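Local coordinates for caspase recruitment domain-containing protein 19 (Homo sapiens, PDB 4FH0), which associates with BCL10 through its caspase recruitment domain and inhibits BCL10-induced activation of NF-kappa-B, at residues V29-L34 with Y86-P91; Y39-L44 with C78-R83; E50-P55 with M67-R72. The protein carries 2 engineered substitutions. All coordinates share one frame; numbering follows the deposited sequence. Where two conformers were deposited one is given.

Contact 1. Residues V29-L34 with Y86-P91; sequences VDRIIL and YIHAQP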
loop_
_atom_site.group_PDB
_atom_site.type_symbol
_atom_site.label_atom_id
_atom_site.label_comp_id
_atom_site.label_asym_id
_atom_site.label_seq_id
_atom_site.Cartn_x
_atom_site.Cartn_y
_atom_site.Cartn_z
ATOM N N VAL A 29 4.071 6.773 -1.712
ATOM C CA VAL A 29 4.171 5.356 -1.988
ATOM C C VAL A 29 5.567 4.845 -1.618
ATOM O O VAL A 29 5.730 3.757 -1.054
ATOM C CB VAL A 29 3.824 5.050 -3.459
ATOM C CG1 VAL A 29 4.136 3.593 -3.801
ATOM C CG2 VAL A 29 2.347 5.405 -3.705
ATOM N N ASP A 30 6.590 5.615 -1.968
ATOM C CA ASP A 30 7.942 5.179 -1.671
ATOM C C ASP A 30 8.136 4.994 -0.173
ATOM O O ASP A 30 8.778 4.023 0.253
ATOM C CB ASP A 30 8.947 6.185 -2.221
ATOM C CG ASP A 30 8.914 6.273 -3.725
ATOM O OD1 ASP A 30 8.241 5.430 -4.395
ATOM O OD2 ASP A 30 9.551 7.217 -4.226
ATOM N N ARG A 31 7.597 5.911 0.629
ATOM C CA ARG A 31 7.741 5.797 2.074
ATOM C C ARG A 31 6.931 4.637 2.641
ATOM O O ARG A 31 7.360 4.001 3.599
ATOM C CB ARG A 31 7.338 7.092 2.752
ATOM C CG ARG A 31 8.313 8.196 2.442
ATOM C CD ARG A 31 7.835 9.495 2.962
ATOM N NE ARG A 31 8.836 10.527 2.767
ATOM C CZ ARG A 31 8.578 11.829 2.722
ATOM N NH1 ARG A 31 7.335 12.293 2.821
ATOM N NH2 ARG A 31 9.573 12.675 2.554
ATOM N N ILE A 32 5.752 4.376 2.069
ATOM C CA ILE A 32 4.956 3.240 2.471
ATOM C C ILE A 32 5.718 1.941 2.195
ATOM O O ILE A 32 5.742 1.036 3.035
ATOM C CB ILE A 32 3.605 3.267 1.735
ATOM C CG1 ILE A 32 2.750 4.414 2.303
ATOM C CG2 ILE A 32 2.878 1.952 1.885
ATOM C CD1 ILE A 32 1.516 4.768 1.473
ATOM N N ILE A 33 6.335 1.846 1.026
ATOM C CA ILE A 33 7.100 0.665 0.675
ATOM C C ILE A 33 8.238 0.464 1.671
ATOM O O ILE A 33 8.492 -0.654 2.140
ATOM C CB ILE A 33 7.615 0.769 -0.750
ATOM C CG1 ILE A 33 6.457 0.515 -1.707
ATOM C CG2 ILE A 33 8.752 -0.230 -1.016
ATOM C CD1 ILE A 33 6.729 1.007 -3.086
ATOM N N LEU A 34 8.918 1.550 2.022
ATOM C CA LEU A 34 9.996 1.447 3.001
ATOM C C LEU A 34 9.491 0.980 4.360
ATOM O O LEU A 34 10.113 0.142 5.004
ATOM C CB LEU A 34 10.740 2.752 3.112
ATOM C CG LEU A 34 11.601 2.962 1.869
ATOM C CD1 LEU A 34 12.280 4.294 1.972
ATOM C CD2 LEU A 34 12.623 1.849 1.717
ATOM N N TYR A 86 -1.487 5.247 7.345
ATOM C CA TYR A 86 -1.670 6.238 8.407
ATOM C C TYR A 86 -0.410 7.066 8.606
ATOM O O TYR A 86 -0.460 8.301 8.691
ATOM C CB TYR A 86 -2.044 5.581 9.744
ATOM C CG TYR A 86 -1.867 6.536 10.906
ATOM C CD1 TYR A 86 -2.760 7.553 11.132
ATOM C CD2 TYR A 86 -0.784 6.421 11.750
ATOM C CE1 TYR A 86 -2.575 8.442 12.166
ATOM C CE2 TYR A 86 -0.586 7.300 12.797
ATOM C CZ TYR A 86 -1.484 8.310 12.996
ATOM O OH TYR A 86 -1.328 9.198 14.032
ATOM N N ILE A 87 0.732 6.407 8.673
ATOM C CA ILE A 87 1.989 7.135 8.940
ATOM C C ILE A 87 2.333 8.119 7.817
ATOM O O ILE A 87 2.693 9.275 8.095
ATOM C CB ILE A 87 3.182 6.162 9.157
ATOM C CG1 ILE A 87 2.933 5.326 10.408
ATOM C CG2 ILE A 87 4.516 6.937 9.237
ATOM C CD1 ILE A 87 3.887 4.181 10.560
ATOM N N HIS A 88 2.243 7.665 6.561
ATOM C CA HIS A 88 2.759 8.441 5.433
ATOM C C HIS A 88 1.734 9.145 4.547
ATOM O O HIS A 88 2.113 9.934 3.682
ATOM C CB HIS A 88 3.661 7.538 4.587
ATOM C CG HIS A 88 4.855 7.056 5.337
ATOM N ND1 HIS A 88 5.821 7.920 5.809
ATOM C CD2 HIS A 88 5.223 5.817 5.733
ATOM C CE1 HIS A 88 6.746 7.228 6.447
ATOM N NE2 HIS A 88 6.400 5.952 6.429
ATOM N N ALA A 89 0.465 8.877 4.734
ATOM C CA ALA A 89 -0.602 9.501 3.970
ATOM C C ALA A 89 -1.849 9.699 4.798
ATOM O O ALA A 89 -2.855 9.301 4.454
ATOM C CB ALA A 89 -0.947 8.671 2.731
ATOM N N GLN A 90 -1.692 10.327 5.944
ATOM C CA GLN A 90 -2.796 10.415 6.884
ATOM C C GLN A 90 -4.097 10.996 6.319
ATOM O O GLN A 90 -5.163 10.465 6.599
ATOM C CB GLN A 90 -2.362 11.140 8.160
ATOM C CG GLN A 90 -3.357 10.964 9.294
ATOM C CD GLN A 90 -4.469 11.982 9.275
ATOM O OE1 GLN A 90 -4.289 13.124 8.837
ATOM N NE2 GLN A 90 -5.647 11.562 9.732
ATOM N N PRO A 91 -4.021 12.076 5.534
ATOM C CA PRO A 91 -5.272 12.606 4.991
ATOM C C PRO A 91 -6.044 11.569 4.180
ATOM O O PRO A 91 -7.256 11.410 4.321
ATOM C CB PRO A 91 -4.795 13.770 4.131
ATOM C CG PRO A 91 -3.565 14.221 4.823
ATOM C CD PRO A 91 -2.888 12.970 5.262
HETATM O O HOH W 1 4.554 11.040 3.105
#

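Contact 2. Residues Y39-L44 with C78-R83; sequences YYPQIL and CQEFYR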
loop_
_atom_site.group_PDB
_atom_site.type_symbol
_atom_site.label_atom_id
_atom_site.label_comp_id
_atom_site.label_asym_id
_atom_site.label_seq_id
_atom_site.Cartn_x
_atom_site.Cartn_y
_atom_site.Cartn_z
ATOM N N TYR A 39 11.287 -2.947 8.681
ATOM C CA TYR A 39 10.934 -3.253 10.037
ATOM C C TYR A 39 10.401 -4.696 10.226
ATOM O O TYR A 39 10.788 -5.594 9.509
ATOM C CB TYR A 39 10.006 -2.118 10.551
ATOM C CG TYR A 39 10.576 -0.754 10.310
ATOM C CD1 TYR A 39 11.671 -0.307 10.975
ATOM C CD2 TYR A 39 10.075 0.058 9.392
ATOM C CE1 TYR A 39 12.205 0.907 10.729
ATOM C CE2 TYR A 39 10.615 1.280 9.147
ATOM C CZ TYR A 39 11.694 1.702 9.838
ATOM O OH TYR A 39 12.267 2.878 9.573
ATOM N N TYR A 40 9.613 -4.886 11.311
ATOM C CA TYR A 40 9.082 -6.210 11.614
ATOM C C TYR A 40 7.591 -6.095 11.935
ATOM O O TYR A 40 7.205 -5.336 12.806
ATOM C CB TYR A 40 9.818 -6.851 12.799
ATOM C CG TYR A 40 9.386 -8.285 13.013
ATOM C CD1 TYR A 40 9.972 -9.318 12.293
ATOM C CD2 TYR A 40 8.347 -8.602 13.877
ATOM C CE1 TYR A 40 9.545 -10.615 12.428
ATOM C CE2 TYR A 40 7.922 -9.906 14.017
ATOM C CZ TYR A 40 8.530 -10.907 13.291
ATOM O OH TYR A 40 8.103 -12.213 13.438
ATOM N N PRO A 41 6.751 -6.869 11.255
ATOM C CA PRO A 41 7.109 -7.856 10.248
ATOM C C PRO A 41 7.590 -7.189 8.987
ATOM O O PRO A 41 7.255 -6.049 8.689
ATOM C CB PRO A 41 5.786 -8.586 9.988
ATOM C CG PRO A 41 4.749 -7.595 10.316
ATOM C CD PRO A 41 5.295 -6.825 11.487
ATOM N N GLN A 42 8.397 -7.913 8.243
ATOM C CA GLN A 42 8.785 -7.477 6.916
ATOM C C GLN A 42 7.777 -7.996 5.902
ATOM O O GLN A 42 7.663 -9.200 5.660
ATOM C CB GLN A 42 10.170 -7.994 6.574
ATOM C CG GLN A 42 10.646 -7.539 5.219
ATOM C CD GLN A 42 12.060 -7.987 4.911
ATOM O OE1 GLN A 42 12.391 -9.174 5.001
ATOM N NE2 GLN A 42 12.906 -7.042 4.557
ATOM N N ILE A 43 7.005 -7.076 5.350
ATOM C CA ILE A 43 5.962 -7.423 4.402
ATOM C C ILE A 43 6.515 -7.540 2.987
ATOM O O ILE A 43 6.072 -8.394 2.204
ATOM C CB ILE A 43 4.857 -6.378 4.471
ATOM C CG1 ILE A 43 4.301 -6.306 5.905
ATOM C CG2 ILE A 43 3.763 -6.656 3.457
ATOM C CD1 ILE A 43 3.932 -7.625 6.505
ATOM N N LEU A 44 7.497 -6.700 2.663
ATOM C CA LEU A 44 8.132 -6.689 1.346
ATOM C C LEU A 44 9.615 -6.941 1.451
ATOM O O LEU A 44 10.314 -6.270 2.213
ATOM C CB LEU A 44 7.912 -5.347 0.659
ATOM C CG LEU A 44 6.469 -4.921 0.390
ATOM C CD1 LEU A 44 6.467 -3.514 -0.230
ATOM C CD2 LEU A 44 5.749 -5.916 -0.502
ATOM N N CYS A 78 -2.133 -6.803 5.122
ATOM C CA CYS A 78 -3.091 -5.742 4.884
ATOM C C CYS A 78 -3.144 -4.796 6.101
ATOM O O CYS A 78 -3.225 -3.590 5.944
ATOM C CB CYS A 78 -4.458 -6.341 4.558
ATOM S SG CYS A 78 -4.499 -7.227 2.965
ATOM N N GLN A 79 -3.129 -5.342 7.292
ATOM C CA GLN A 79 -3.090 -4.519 8.500
ATOM C C GLN A 79 -1.865 -3.604 8.518
ATOM O O GLN A 79 -1.975 -2.410 8.807
ATOM C CB GLN A 79 -3.096 -5.417 9.735
ATOM C CG GLN A 79 -3.054 -4.624 11.025
ATOM C CD GLN A 79 -3.311 -5.467 12.271
ATOM O OE1 GLN A 79 -3.274 -6.699 12.243
ATOM N NE2 GLN A 79 -3.588 -4.795 13.372
ATOM N N GLU A 80 -0.701 -4.152 8.184
ATOM C CA GLU A 80 0.512 -3.354 8.163
ATOM C C GLU A 80 0.427 -2.267 7.107
ATOM O O GLU A 80 0.925 -1.169 7.318
ATOM C CB GLU A 80 1.743 -4.242 7.956
ATOM C CG GLU A 80 1.984 -5.215 9.094
ATOM C CD GLU A 80 2.287 -4.524 10.423
ATOM O OE1 GLU A 80 2.814 -3.390 10.433
ATOM O OE2 GLU A 80 2.004 -5.130 11.468
ATOM N N PHE A 81 -0.184 -2.565 5.965
ATOM C CA PHE A 81 -0.369 -1.541 4.957
ATOM C C PHE A 81 -1.173 -0.369 5.520
ATOM O O PHE A 81 -0.821 0.786 5.303
ATOM C CB PHE A 81 -1.050 -2.093 3.705
ATOM C CG PHE A 81 -1.412 -1.025 2.739
ATOM C CD1 PHE A 81 -0.454 -0.462 1.910
ATOM C CD2 PHE A 81 -2.708 -0.554 2.671
ATOM C CE1 PHE A 81 -0.801 0.557 1.019
ATOM C CE2 PHE A 81 -3.034 0.483 1.822
ATOM C CZ PHE A 81 -2.088 1.028 0.984
ATOM N N TYR A 82 -2.273 -0.646 6.225
ATOM C CA TYR A 82 -3.076 0.444 6.775
ATOM C C TYR A 82 -2.288 1.267 7.773
ATOM O O TYR A 82 -2.444 2.483 7.828
ATOM C CB TYR A 82 -4.381 -0.053 7.379
ATOM C CG TYR A 82 -5.431 -0.266 6.305
ATOM C CD1 TYR A 82 -5.622 -1.501 5.713
ATOM C CD2 TYR A 82 -6.208 0.783 5.859
ATOM C CE1 TYR A 82 -6.565 -1.671 4.714
ATOM C CE2 TYR A 82 -7.166 0.611 4.873
ATOM C CZ TYR A 82 -7.336 -0.606 4.291
ATOM O OH TYR A 82 -8.263 -0.785 3.274
ATOM N N ARG A 83 -1.442 0.625 8.566
ATOM C CA ARG A 83 -0.614 1.385 9.480
ATOM C C ARG A 83 0.360 2.271 8.704
ATOM O O ARG A 83 0.545 3.445 9.027
ATOM C CB ARG A 83 0.140 0.476 10.444
ATOM C CG ARG A 83 1.109 1.302 11.314
ATOM C CD ARG A 83 1.524 0.557 12.556
ATOM N NE ARG A 83 2.680 1.158 13.233
ATOM C CZ ARG A 83 3.943 0.844 12.952
ATOM N NH1 ARG A 83 4.211 -0.047 12.003
ATOM N NH2 ARG A 83 4.938 1.405 13.613
#

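Contact 3. Residues E50-P55 with M67-R72; sequences EKFRNP and MSHLQR. Engineered in segment 67-72: M67 (natural residue Leu).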
loop_
_atom_site.group_PDB
_atom_site.type_symbol
_atom_site.label_atom_id
_atom_site.label_comp_id
_atom_site.label_asym_id
_atom_site.label_seq_id
_atom_site.Cartn_x
_atom_site.Cartn_y
_atom_site.Cartn_z
ATOM N N GLU A 50 12.078 -2.915 -4.403
ATOM C CA GLU A 50 12.669 -2.253 -5.553
ATOM C C GLU A 50 11.718 -2.301 -6.739
ATOM O O GLU A 50 11.596 -1.340 -7.472
ATOM C CB GLU A 50 14.025 -2.870 -5.913
ATOM C CG GLU A 50 15.098 -2.713 -4.841
ATOM C CD GLU A 50 15.383 -1.273 -4.435
ATOM O OE1 GLU A 50 15.200 -0.325 -5.241
ATOM O OE2 GLU A 50 15.819 -1.095 -3.277
ATOM N N LYS A 51 11.037 -3.426 -6.918
ATOM C CA LYS A 51 10.038 -3.556 -7.969
ATOM C C LYS A 51 8.933 -2.501 -7.815
ATOM O O LYS A 51 8.552 -1.831 -8.790
ATOM C CB LYS A 51 9.432 -4.965 -7.922
ATOM C CG LYS A 51 8.263 -5.189 -8.867
ATOM C CD LYS A 51 7.812 -6.635 -8.837
ATOM N N PHE A 52 8.407 -2.346 -6.602
ATOM C CA PHE A 52 7.322 -1.396 -6.398
ATOM C C PHE A 52 7.752 0.075 -6.401
ATOM O O PHE A 52 6.903 0.952 -6.505
ATOM C CB PHE A 52 6.549 -1.764 -5.139
ATOM C CG PHE A 52 5.791 -3.067 -5.261
ATOM C CD1 PHE A 52 4.907 -3.289 -6.304
ATOM C CD2 PHE A 52 5.961 -4.075 -4.335
ATOM C CE1 PHE A 52 4.232 -4.479 -6.413
ATOM C CE2 PHE A 52 5.250 -5.273 -4.439
ATOM C CZ PHE A 52 4.404 -5.462 -5.485
ATOM N N ARG A 53 9.056 0.328 -6.305
ATOM C CA ARG A 53 9.633 1.674 -6.355
ATOM C C ARG A 53 10.218 1.986 -7.741
ATOM O O ARG A 53 10.776 3.065 -7.953
ATOM C CB ARG A 53 10.741 1.830 -5.283
ATOM C CG ARG A 53 10.278 1.846 -3.816
ATOM C CD ARG A 53 11.458 1.579 -2.849
ATOM N NE ARG A 53 12.382 2.707 -2.781
ATOM C CZ ARG A 53 12.199 3.778 -2.015
ATOM N NH1 ARG A 53 11.123 3.870 -1.238
ATOM N NH2 ARG A 53 13.086 4.761 -2.027
ATOM N N ASN A 54 10.115 1.042 -8.671
ATOM C CA ASN A 54 10.765 1.161 -9.974
ATOM C C ASN A 54 10.272 2.380 -10.730
ATOM O O ASN A 54 9.109 2.442 -11.128
ATOM C CB ASN A 54 10.519 -0.110 -10.789
ATOM C CG ASN A 54 11.117 -0.043 -12.169
ATOM O OD1 ASN A 54 11.799 0.906 -12.503
ATOM N ND2 ASN A 54 10.835 -1.039 -12.983
ATOM N N PRO A 55 11.165 3.360 -10.955
ATOM C CA PRO A 55 10.693 4.589 -11.586
ATOM C C PRO A 55 10.246 4.403 -13.045
ATOM O O PRO A 55 9.570 5.275 -13.564
ATOM C CB PRO A 55 11.929 5.503 -11.540
ATOM C CG PRO A 55 12.787 4.961 -10.496
ATOM C CD PRO A 55 12.558 3.482 -10.497
HETATM N N MSE A 67 -1.412 -3.694 -4.304
HETATM C CA MSE A 67 -2.673 -4.095 -3.699
HETATM C C MSE A 67 -2.948 -5.571 -3.909
HETATM O O MSE A 67 -3.372 -6.249 -2.984
HETATM C CB MSE A 67 -3.844 -3.290 -4.254
HETATM C CG MSE A 67 -3.732 -1.799 -4.050
HETATM SE SE MSE A 67 -3.571 -1.271 -2.160
HETATM C CE MSE A 67 -1.696 -0.794 -2.176
ATOM N N SER A 68 -2.694 -6.074 -5.118
ATOM C CA SER A 68 -2.899 -7.486 -5.385
ATOM C C SER A 68 -1.991 -8.337 -4.520
ATOM O O SER A 68 -2.396 -9.376 -4.017
ATOM C CB SER A 68 -2.643 -7.791 -6.852
ATOM O OG SER A 68 -3.567 -7.115 -7.673
ATOM N N HIS A 69 -0.743 -7.918 -4.386
ATOM C CA HIS A 69 0.214 -8.625 -3.562
ATOM C C HIS A 69 -0.247 -8.723 -2.109
ATOM O O HIS A 69 -0.203 -9.799 -1.513
ATOM C CB HIS A 69 1.556 -7.909 -3.668
ATOM C CG HIS A 69 2.629 -8.503 -2.815
ATOM N ND1 HIS A 69 3.664 -9.238 -3.342
ATOM C CD2 HIS A 69 2.840 -8.456 -1.481
ATOM C CE1 HIS A 69 4.462 -9.629 -2.366
ATOM N NE2 HIS A 69 3.978 -9.182 -1.225
ATOM N N LEU A 70 -0.709 -7.609 -1.544
ATOM C CA LEU A 70 -1.140 -7.596 -0.152
ATOM C C LEU A 70 -2.398 -8.422 0.037
ATOM O O LEU A 70 -2.516 -9.153 1.020
ATOM C CB LEU A 70 -1.376 -6.161 0.304
ATOM C CG LEU A 70 -0.155 -5.245 0.321
ATOM C CD1 LEU A 70 -0.598 -3.808 0.430
ATOM C CD2 LEU A 70 0.787 -5.604 1.461
ATOM N N GLN A 71 -3.350 -8.291 -0.881
ATOM C CA GLN A 71 -4.589 -9.060 -0.773
ATOM C C GLN A 71 -4.325 -10.557 -0.795
ATOM O O GLN A 71 -5.004 -11.321 -0.077
ATOM C CB GLN A 71 -5.581 -8.666 -1.878
ATOM C CG GLN A 71 -6.085 -7.226 -1.729
ATOM C CD GLN A 71 -6.755 -6.657 -2.959
ATOM O OE1 GLN A 71 -7.084 -7.370 -3.884
ATOM N NE2 GLN A 71 -6.978 -5.358 -2.953
ATOM N N ARG A 72 -3.369 -10.999 -1.609
ATOM C CA ARG A 72 -3.084 -12.442 -1.679
ATOM C C ARG A 72 -2.286 -12.941 -0.470
ATOM O O ARG A 72 -2.373 -14.119 -0.094
ATOM C CB ARG A 72 -2.404 -12.819 -3.017
ATOM C CG ARG A 72 -0.924 -12.501 -3.177
ATOM C CD ARG A 72 -0.345 -13.100 -4.488
ATOM N NE ARG A 72 -1.037 -12.603 -5.682
ATOM C CZ ARG A 72 -0.640 -11.579 -6.442
ATOM N NH1 ARG A 72 0.469 -10.910 -6.165
ATOM N NH2 ARG A 72 -1.371 -11.212 -7.487
#

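Contact 1. Residues V29-L34 with Y86-P91
H88 and R31 share one water between them. The water donates to the backbone O of H88 at 2.7 Å and accepts from R31 NH1 at 3.1 Å, lying at the edge of the guanidinium and in its plane. The bridge links two helices of the CARD, a death-fold helical bundle: helix 26-37 and the C-terminal end of helix 75-88. The chain turns at A89, which leaves the helical backbone and takes the N-cap position of helix 90-95.

The imidazole of H88 is the centre of the contact. R31 CB sits over one face, 3.6 Å from the ring centroid and 13° off its normal, a CH-pi contact. I87 CG2 covers the opposite face, so the ring is held flat between two aliphatic groups. At its rim, NE2 is hydrogen-bonded to Q35 OE1, one turn further along helix 26-37, which should restrain the rotation of the ring.

The R31 and H88 side chains cross at about a right angle. From CG, R31 runs extended to NE, carrying the guanidinium away from the imidazole to the water. I32 adds the greasy, buried side, where it also packs on A84 and L85. Its CG1, placed beside the backbone N (chi1 -71°), lies 4.0 Å from H88 CB.

Contact 2. Residues Y39-L44 with C78-R83
The carboxylate of E80 is the flat group, and the puckered ring of P41 packs against one of its faces with two carbons, CG and CD. P41 CD is 3.7 Å from E80 OE2, and P41 CG is 3.8 Å from E80 CG. R83, from the next turn of the same helix, comes to the OE1 end of the carboxylate. Its NH1 is 3.9 Å from E80 OE1, a long salt bridge. No hydrogen bond crosses between 39-44 and 78-83, and the contact rests on van der Waals packing.

E80 bends to make this fit. Its CG stands beside the backbone N, and a second turn at chi2 (-63°) folds the carboxylate back toward P41. The aliphatic part of the side chain is left facing I43. There I43 CG1 meets E80 CB at 3.9 Å, and I43 CD1 is 4.0 Å from E80 CG. The two side chains cross at about a right angle.

P41 thus packs on the carboxylate end of E80, I43 on its aliphatic base. The peptide bond before P41 is cis. I43 is buried, also packs on L36 and L70, and shares a backbone hydrogen bond with L36. On the helix, F81 turns its ring away from this loop, into the core. C78 points away as well and belongs to the redox-active disulfide with C8.

The contact lays the connection between helix 26-37 and helix 46-52 against helix 75-88. Both segments belong to the CARD, a helical bundle of the death-fold superfamily.

Contact 3. Residues E50-P55 with M67-R72
F52 and H69 make the close part of this contact, and the rest of the two segments stays apart. The edge of the F52 ring points toward the face of the H69 ring in an offset edge-to-face pair. The centroids are 5.9 Å apart and the planes stand at 82°. The nearest atoms are F52 CZ and H69 CB, at 4.2 Å. H69 CG is anti to the backbone N (chi1 178°), which brings the imidazole out to meet the phenyl edge. L44 touches both side chains, and F52 is further covered by I33.

The pair joins two successive helices of the CARD bundle, the C-terminal end of helix 46-52 and the second half of helix 59-73. They are not close-packed here, since F52 CA and H69 CA are 10.5 Å apart and the side chains span the gap.

F52 is buried, whereas H69 is partly exposed. Beside them lies a looser, solvent side. K51 is exposed, and its chain is not modelled beyond CD. R72 is exposed too, but its guanidinium is laid over its own helix, with S68 O 3.7 Å above one face.

How the contacts relate
Along the chain, 29-34 comes first, on helix 26-37. The loop 39-44 follows, then 50-55 at the end of helix 46-52. Their partners come in reverse order: 67-72, 78-83 and 86-91. Contact 3 thus closes the shortest loop, inside that of contact 2, which lies inside that of contact 1. None cross. Contacts 1 and 2 both use helix 75-88, holding it to helix 26-37 and to the loop after it. Contact 3 ties helix 46-52 to helix 59-73. The hydrophobic core connects them: F81 of contact 2 touches I32 of contact 1 and the engineered selenomethionine M67 of contact 3.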